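Local coordinates for protein complement C1r subcomponent (Homo sapiens, PDB 6F1D) that probably activates C1s by proteolysis within the C1 complex of complement, its calcium-binding CUB domain being implicated in the C1r-C1s interaction, at residues A[65-70]-A[84-89]. Sequence-based numbering, arbitrary orientation.
Sequences LQIYAN and PDLDTS
With CG1 set anti to its own carbonyl carbon (chi1 -56°) and the chain then extended, Ile-67 sends CD1 out from strand 64-69 to meet Leu-86, whose CG likewise lies anti to the carbonyl carbon (chi1 -67°). The two side chains come tip to tip, Ile-67 CD1 lying 3.9 Å from Leu-86 CD1. Two residues further along each segment the backbones draw closer, the CA atoms of Ala-69 and Thr-88 being 6.1 Å apart, and short side chains make a second contact of similar size: the methyl CB of Ala-69 sits 4.1 Å from Thr-88 CB and 4.0 Å from the carbonyl oxygen Thr-88 O. No hydrogen bond crosses between the segments, which belong to different sheets of the CUB β-sandwich. Strand 64-69 is paired with 92-98 and 72-77 in one layer, while the short strand 86-87 borders 40-46 at the margin of the other, so the side chains meet across the interlayer space near that margin. Ile-67 also packs on Ile-74, Phe-77 and Leu-95 of the flanking strands and on Phe-46 of the facing sheet. The hydroxyl of Thr-88 hydrogen-bonds to the backbone oxygen of Leu-42, on the adjacent strand 40-46. An Asx turn spans Thr-88 itself: Ser-89 N donates to Asp-87 OD1 at 3.2 Å, approaching from above the carboxylate plane, with an N-H...O angle of 158°. On the other face of strand 64-69, Tyr-68 OH bonds Gln-66 OE1 at 2.8 Å from above the amide carbonyl plane, and the NE2 of that amide is held by Glu-76.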
# COMPACT_ATOMS: atom_id res chain seq x y z
N LEU A 65 5.94 2.42 2.53
CA LEU A 65 4.84 2.17 1.59
C LEU A 65 4.61 3.44 0.76
O LEU A 65 4.30 4.50 1.32
CB LEU A 65 3.56 1.77 2.34
CG LEU A 65 2.37 1.52 1.39
CD1 LEU A 65 2.77 0.35 0.46
CD2 LEU A 65 1.12 1.12 2.22
N GLN A 66 4.81 3.37 -0.55
CA GLN A 66 4.68 4.53 -1.42
C GLN A 66 3.49 4.29 -2.33
O GLN A 66 3.28 3.17 -2.79
CB GLN A 66 5.93 4.73 -2.26
CG GLN A 66 7.20 4.62 -1.51
CD GLN A 66 8.37 4.96 -2.37
OE1 GLN A 66 8.31 4.83 -3.61
NE2 GLN A 66 9.45 5.39 -1.74
N ILE A 67 2.68 5.33 -2.54
CA ILE A 67 1.46 5.20 -3.33
C ILE A 67 1.51 6.18 -4.49
O ILE A 67 1.83 7.36 -4.30
CB ILE A 67 0.22 5.44 -2.46
CG1 ILE A 67 0.26 4.47 -1.27
CG2 ILE A 67 -1.04 5.35 -3.34
CD1 ILE A 67 -1.02 4.34 -0.44
N TYR A 68 1.19 5.69 -5.70
CA TYR A 68 1.25 6.46 -6.94
C TYR A 68 -0.12 6.40 -7.59
O TYR A 68 -0.76 5.34 -7.61
CB TYR A 68 2.27 5.90 -7.92
CG TYR A 68 3.67 6.04 -7.40
CD1 TYR A 68 4.18 5.10 -6.50
CD2 TYR A 68 4.44 7.11 -7.74
CE1 TYR A 68 5.50 5.23 -5.99
CE2 TYR A 68 5.78 7.26 -7.25
CZ TYR A 68 6.27 6.30 -6.36
OH TYR A 68 7.53 6.40 -5.84
N ALA A 69 -0.57 7.52 -8.09
CA ALA A 69 -1.84 7.59 -8.81
C ALA A 69 -1.50 8.07 -10.20
O ALA A 69 -1.05 9.21 -10.37
CB ALA A 69 -2.84 8.51 -8.13
N ASN A 70 -1.72 7.20 -11.17
CA ASN A 70 -1.31 7.41 -12.56
C ASN A 70 0.10 7.99 -12.63
O ASN A 70 0.38 8.96 -13.32
CB ASN A 70 -2.31 8.28 -13.29
CG ASN A 70 -2.68 7.68 -14.63
OD1 ASN A 70 -1.82 7.10 -15.31
ND2 ASN A 70 -3.96 7.79 -15.01
N PRO A 84 -4.91 8.43 5.97
CA PRO A 84 -6.32 8.75 5.78
C PRO A 84 -6.80 8.11 4.49
O PRO A 84 -6.01 7.73 3.63
CB PRO A 84 -6.35 10.27 5.71
CG PRO A 84 -5.02 10.60 5.07
CD PRO A 84 -4.04 9.55 5.56
N ASP A 85 -8.11 7.98 4.38
CA ASP A 85 -8.69 7.42 3.17
C ASP A 85 -8.29 8.24 1.95
O ASP A 85 -8.26 9.47 2.00
CB ASP A 85 -10.21 7.39 3.31
CG ASP A 85 -10.67 6.44 4.40
OD1 ASP A 85 -9.81 5.78 5.04
OD2 ASP A 85 -11.90 6.34 4.61
N LEU A 86 -7.98 7.57 0.84
CA LEU A 86 -7.46 8.23 -0.36
C LEU A 86 -8.46 8.14 -1.50
O LEU A 86 -8.80 7.04 -1.95
CB LEU A 86 -6.13 7.61 -0.78
CG LEU A 86 -5.06 7.91 0.25
CD1 LEU A 86 -3.82 7.07 -0.03
CD2 LEU A 86 -4.78 9.40 0.21
N ASP A 87 -8.91 9.28 -1.97
CA ASP A 87 -9.63 9.40 -3.22
C ASP A 87 -8.62 9.79 -4.30
O ASP A 87 -8.21 10.95 -4.36
CB ASP A 87 -10.75 10.43 -3.10
CG ASP A 87 -11.37 10.78 -4.45
OD1 ASP A 87 -11.02 10.16 -5.49
OD2 ASP A 87 -12.25 11.66 -4.46
N THR A 88 -8.27 8.86 -5.16
CA THR A 88 -7.12 9.04 -6.04
C THR A 88 -7.43 9.77 -7.34
O THR A 88 -6.49 10.09 -8.06
CB THR A 88 -6.53 7.69 -6.42
OG1 THR A 88 -7.45 7.01 -7.28
CG2 THR A 88 -6.20 6.86 -5.18
N SER A 89 -8.70 10.00 -7.68
CA SER A 89 -9.11 10.55 -8.97
C SER A 89 -8.44 9.85 -10.15
O SER A 89 -8.19 10.45 -11.19
CB SER A 89 -8.85 12.05 -9.04
OG SER A 89 -9.72 12.72 -8.13